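PDB 4B8N: cytochrome B5-HOST origin from Ostreococcus tauri virus 2, which binds heme and probably carries electrons, as cytochromes b5 do. Local coordinates for residues 43-48 and 54-59. Residues are numbered along the deposited sequence; the frame is centred on the assembly and turned at random.
Sequences KFLPDH and AIILFA. With HEM (protoporphyrin IX containing Fe), chain E.
One side of the cytochrome b5 heme crevice is built here, where the HPGG-type loop bearing the axial ligand His-48 packs against helix 52-56 through Ile-55. His-48 reaches the heme iron with NE2, 1.9 Å from FE, and NE2 of His-71 is the other protein ligand. Ile-55 points its CD1 methyl at one face of the His-48 imidazole, a CH-pi contact 3.5 Å from the ring centroid and 21° off the normal; the methyl sits off-centre, 3.3 Å from both CG and ND1 of His-48. CD1 of Ile-55 also meets the edge of the Phe-44 ring, 3.9 Å from CE2. With CG anti to the backbone N (chi1 -180°), Phe-44 swings its ring to the porphyrin, CE2 lying 3.6 Å from C2B of the heme. Ile-55 reaches the heme as well, its CG1 3.7 Å from C2C. Farther from the iron, Leu-45 divides its methyls: CD2 lies against CB and CG2 of Ile-55, while CD1 packs 3.8 Å from CG1 of Ile-56. ND1 of His-48 hydrogen-bonds to Gly-51 O. Ligation at one nitrogen and this bond at the other restrict the imidazole's rotation, and the carbonyl probably makes the ligand more electron-donating.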
ATOM      1  N   LYS A  43       1.793  -0.067  -9.603  1.00 24.18           N
ATOM      2  CA  LYS A  43       1.567  -1.003 -10.707  1.00 26.48           C
ATOM      3  C   LYS A  43       0.427  -1.983 -10.421  1.00 25.68           C
ATOM      4  O   LYS A  43      -0.234  -2.463 -11.341  1.00 22.41           O
ATOM      5  CB  LYS A  43       2.865  -1.733 -11.072  1.00 34.96           C
ATOM      6  CG  LYS A  43       3.869  -0.825 -11.772  1.00 37.25           C
ATOM      7  CD  LYS A  43       5.218  -1.505 -11.938  1.00 56.46           C
ATOM      8  CE  LYS A  43       6.171  -0.628 -12.735  1.00 61.87           C
ATOM      9  NZ  LYS A  43       7.535  -1.212 -12.782  1.00 55.25           N
ATOM     10  N   PHE A  44       0.170  -2.258  -9.154  1.00 19.46           N
ATOM     11  CA  PHE A  44      -0.976  -3.110  -8.798  1.00 19.44           C
ATOM     12  C   PHE A  44      -2.345  -2.473  -9.075  1.00 21.42           C
ATOM     13  O   PHE A  44      -3.343  -3.186  -9.216  1.00 21.04           O
ATOM     14  CB  PHE A  44      -0.883  -3.563  -7.329  1.00 20.32           C
ATOM     15  CG  PHE A  44      -2.029  -4.448  -6.889  1.00 26.40           C
ATOM     16  CD1 PHE A  44      -2.183  -5.736  -7.406  1.00 22.08           C
ATOM     17  CD2 PHE A  44      -2.967  -3.983  -5.964  1.00 22.35           C
ATOM     18  CE1 PHE A  44      -3.251  -6.544  -7.006  1.00 21.58           C
ATOM     19  CE2 PHE A  44      -4.024  -4.787  -5.556  1.00 20.53           C
ATOM     20  CZ  PHE A  44      -4.169  -6.066  -6.082  1.00 21.50           C
ATOM     21  N   LEU A  45      -2.398  -1.143  -9.163  1.00 24.34           N
ATOM     22  CA  LEU A  45      -3.684  -0.426  -9.236  1.00 25.51           C
ATOM     23  C   LEU A  45      -4.655  -0.946 -10.313  1.00 25.76           C
ATOM     24  O   LEU A  45      -5.783  -1.315  -9.972  1.00 24.52           O
ATOM     25  CB  LEU A  45      -3.504   1.099  -9.342  1.00 22.81           C
ATOM     26  CG  LEU A  45      -2.799   1.897  -8.246  1.00 24.17           C
ATOM     27  CD1 LEU A  45      -2.837   3.384  -8.589  1.00 27.80           C
ATOM     28  CD2 LEU A  45      -3.420   1.631  -6.884  1.00 24.32           C
ATOM     29  N   PRO A  46      -4.217  -1.017 -11.590  1.00 26.04           N
ATOM     30  CA  PRO A  46      -5.171  -1.530 -12.578  1.00 23.43           C
ATOM     31  C   PRO A  46      -5.480  -3.017 -12.394  1.00 23.96           C
ATOM     32  O   PRO A  46      -6.471  -3.509 -12.948  1.00 22.53           O
ATOM     33  CB  PRO A  46      -4.471  -1.278 -13.916  1.00 25.76           C
ATOM     34  CG  PRO A  46      -3.016  -1.218 -13.580  1.00 27.10           C
ATOM     35  CD  PRO A  46      -2.945  -0.598 -12.222  1.00 18.64           C
ATOM     36  N   ASP A  47      -4.640  -3.724 -11.634  1.00 23.02           N
ATOM     37  CA  ASP A  47      -4.849  -5.158 -11.361  1.00 23.89           C
ATOM     38  C   ASP A  47      -5.770  -5.427 -10.178  1.00 24.09           C
ATOM     39  O   ASP A  47      -6.230  -6.553  -9.975  1.00 22.10           O
ATOM     40  CB  ASP A  47      -3.517  -5.874 -11.112  1.00 24.12           C
ATOM     41  CG  ASP A  47      -2.644  -5.936 -12.343  1.00 27.57           C
ATOM     42  OD1 ASP A  47      -3.173  -5.879 -13.472  1.00 25.77           O
ATOM     43  OD2 ASP A  47      -1.414  -6.042 -12.168  1.00 28.39           O
ATOM     44  N   HIS A  48      -6.056  -4.400  -9.389  1.00 21.86           N
ATOM     45  CA  HIS A  48      -6.833  -4.596  -8.169  1.00 18.50           C
ATOM     46  C   HIS A  48      -8.263  -5.008  -8.458  1.00 23.01           C
ATOM     47  O   HIS A  48      -8.981  -4.282  -9.141  1.00 23.22           O
ATOM     48  CB  HIS A  48      -6.808  -3.318  -7.341  1.00 19.72           C
ATOM     49  CG  HIS A  48      -7.565  -3.430  -6.051  1.00 20.43           C
ATOM     50  ND1 HIS A  48      -8.411  -2.479  -5.619  1.00 20.63           N
ATOM     51  CD2 HIS A  48      -7.592  -4.443  -5.103  1.00 22.73           C
ATOM     52  CE1 HIS A  48      -8.942  -2.857  -4.445  1.00 20.73           C
ATOM     53  NE2 HIS A  48      -8.440  -4.063  -4.134  1.00 19.26           N
ATOM     54  N   ALA A  54     -10.367   2.954  -4.937  1.00 18.75           N
ATOM     55  CA  ALA A  54     -10.419   2.432  -3.569  1.00 20.74           C
ATOM     56  C   ALA A  54      -9.043   2.447  -2.913  1.00 19.52           C
ATOM     57  O   ALA A  54      -8.927   2.738  -1.726  1.00 21.67           O
ATOM     58  CB  ALA A  54     -10.989   1.022  -3.542  1.00 19.75           C
ATOM     59  N   ILE A  55      -8.012   2.085  -3.670  1.00 21.98           N
ATOM     60  CA  ILE A  55      -6.643   2.142  -3.134  1.00 16.53           C
ATOM     61  C   ILE A  55      -6.061   3.548  -3.162  1.00 18.92           C
ATOM     62  O   ILE A  55      -5.440   3.977  -2.175  1.00 20.01           O
ATOM     63  CB  ILE A  55      -5.690   1.138  -3.826  1.00 19.58           C
ATOM     64  CG1 ILE A  55      -6.273  -0.270  -3.739  1.00 18.95           C
ATOM     65  CG2 ILE A  55      -4.299   1.181  -3.172  1.00 17.91           C
ATOM     66  CD1 ILE A  55      -5.499  -1.331  -4.496  1.00 17.40           C
ATOM     67  N   ILE A  56      -6.246   4.262  -4.274  1.00 20.23           N
ATOM     68  CA  ILE A  56      -5.724   5.641  -4.399  1.00 19.19           C
ATOM     69  C   ILE A  56      -6.221   6.519  -3.226  1.00 20.51           C
ATOM     70  O   ILE A  56      -5.499   7.383  -2.713  1.00 20.27           O
ATOM     71  CB  ILE A  56      -6.113   6.288  -5.754  1.00 17.34           C
ATOM     72  CG1 ILE A  56      -5.480   5.529  -6.929  1.00 19.89           C
ATOM     73  CG2 ILE A  56      -5.665   7.739  -5.799  1.00 24.28           C
ATOM     74  CD1 ILE A  56      -6.191   5.749  -8.266  1.00 16.67           C
ATOM     75  N   LEU A  57      -7.453   6.270  -2.798  1.00 19.50           N
ATOM     76  CA  LEU A  57      -8.026   6.918  -1.610  1.00 24.42           C
ATOM     77  C   LEU A  57      -7.104   6.863  -0.404  1.00 24.18           C
ATOM     78  O   LEU A  57      -7.140   7.761   0.440  1.00 21.64           O
ATOM     79  CB  LEU A  57      -9.334   6.242  -1.199  1.00 22.58           C
ATOM     80  CG  LEU A  57     -10.687   6.851  -1.538  1.00 30.28           C
ATOM     81  CD1 LEU A  57     -11.795   5.971  -0.963  1.00 26.04           C
ATOM     82  CD2 LEU A  57     -10.780   8.266  -0.989  1.00 26.87           C
ATOM     83  N   PHE A  58      -6.305   5.798  -0.312  1.00 25.83           N
ATOM     84  CA  PHE A  58      -5.395   5.589   0.817  1.00 21.11           C
ATOM     85  C   PHE A  58      -3.919   5.796   0.451  1.00 26.12           C
ATOM     86  O   PHE A  58      -3.028   5.447   1.240  1.00 25.38           O
ATOM     87  CB  PHE A  58      -5.635   4.208   1.454  1.00 24.50           C
ATOM     88  CG  PHE A  58      -6.974   4.091   2.132  1.00 26.09           C
ATOM     89  CD1 PHE A  58      -8.123   3.822   1.401  1.00 23.59           C
ATOM     90  CD2 PHE A  58      -7.088   4.291   3.503  1.00 24.24           C
ATOM     91  CE1 PHE A  58      -9.367   3.760   2.015  1.00 22.78           C
ATOM     92  CE2 PHE A  58      -8.327   4.220   4.132  1.00 33.73           C
ATOM     93  CZ  PHE A  58      -9.470   3.948   3.386  1.00 30.27           C
ATOM     94  N   ALA A  59      -3.656   6.369  -0.725  1.00 23.01           N
ATOM     95  CA  ALA A  59      -2.274   6.627  -1.153  1.00 21.15           C
ATOM     96  C   ALA A  59      -1.527   7.500  -0.139  1.00 28.52           C
ATOM     97  O   ALA A  59      -1.983   8.590   0.236  1.00 23.85           O
ATOM     98  CB  ALA A  59      -2.235   7.254  -2.538  1.00 21.42           C
TER
HETATM   99  CHA HEM E 201     -11.678  -6.381  -3.381  1.00 23.94           C
HETATM  100  CHB HEM E 201      -6.826  -7.615  -3.327  1.00 20.77           C
HETATM  101  CHC HEM E 201      -5.742  -3.440  -1.176  1.00 20.09           C
HETATM  102  CHD HEM E 201     -10.512  -2.232  -1.306  1.00 19.45           C
HETATM  103  C1A HEM E 201     -10.419  -7.074  -3.495  1.00 22.02           C
HETATM  104  C2A HEM E 201     -10.355  -8.424  -4.060  1.00 22.74           C
HETATM  105  C3A HEM E 201      -8.942  -8.779  -4.028  1.00 21.88           C
HETATM  106  C4A HEM E 201      -8.242  -7.603  -3.506  1.00 23.14           C
HETATM  107  CMA HEM E 201      -8.331 -10.059  -4.506  1.00 24.13           C
HETATM  108  CAA HEM E 201     -11.492  -9.299  -4.554  1.00 26.92           C
HETATM  109  CBA HEM E 201     -11.827 -10.338  -3.478  1.00 37.35           C
HETATM  110  CGA HEM E 201     -12.491  -9.612  -2.332  1.00 47.51           C
HETATM  111  O1A HEM E 201     -13.667  -9.146  -2.477  1.00 44.90           O
HETATM  112  O2A HEM E 201     -11.818  -9.493  -1.285  1.00 45.05           O
HETATM  113  C1B HEM E 201      -6.088  -6.552  -2.707  1.00 22.01           C
HETATM  114  C2B HEM E 201      -4.635  -6.672  -2.507  1.00 23.09           C
HETATM  115  C3B HEM E 201      -4.352  -5.407  -1.858  1.00 23.85           C
HETATM  116  C4B HEM E 201      -5.648  -4.734  -1.784  1.00 20.91           C
HETATM  117  CMB HEM E 201      -3.723  -7.799  -2.883  1.00 24.21           C
HETATM  118  CAB HEM E 201      -3.030  -4.888  -1.426  1.00 24.35           C
HETATM  119  CBB HEM E 201      -2.812  -4.617  -0.172  1.00 31.92           C
HETATM  120  C1C HEM E 201      -6.950  -2.732  -0.921  1.00 22.07           C
HETATM  121  C2C HEM E 201      -6.967  -1.402  -0.262  1.00 22.83           C
HETATM  122  C3C HEM E 201      -8.375  -1.078  -0.325  1.00 21.94           C
HETATM  123  C4C HEM E 201      -9.097  -2.173  -1.026  1.00 24.40           C
HETATM  124  CMC HEM E 201      -5.800  -0.617   0.302  1.00 23.85           C
HETATM  125  CAC HEM E 201      -8.983   0.144   0.217  1.00 30.25           C
HETATM  126  CBC HEM E 201      -9.555   0.021   1.391  1.00 37.29           C
HETATM  127  C1D HEM E 201     -11.276  -3.256  -1.944  1.00 22.65           C
HETATM  128  C2D HEM E 201     -12.733  -3.111  -2.105  1.00 29.70           C
HETATM  129  C3D HEM E 201     -13.083  -4.377  -2.730  1.00 27.07           C
HETATM  130  C4D HEM E 201     -11.779  -5.059  -2.856  1.00 24.88           C
HETATM  131  CMD HEM E 201     -13.659  -1.966  -1.725  1.00 33.60           C
HETATM  132  CAD HEM E 201     -14.431  -4.883  -3.164  1.00 32.20           C
HETATM  133  CBD HEM E 201     -14.998  -5.879  -2.150  1.00 39.61           C
HETATM  134  CGD HEM E 201     -16.255  -6.579  -2.666  1.00 57.15           C
HETATM  135  O1D HEM E 201     -16.885  -6.113  -3.647  1.00 64.37           O
HETATM  136  O2D HEM E 201     -16.629  -7.617  -2.076  1.00 56.31           O
HETATM  137  NA  HEM E 201      -9.132  -6.607  -3.000  1.00 23.25           N
HETATM  138  NB  HEM E 201      -6.681  -5.436  -2.250  1.00 20.19           N
HETATM  139  NC  HEM E 201      -8.223  -3.235  -1.276  1.00 22.46           N
HETATM  140  ND  HEM E 201     -10.714  -4.421  -2.364  1.00 22.67           N
HETATM  141 FE   HEM E 201      -8.659  -4.813  -2.373  1.00 22.08          FE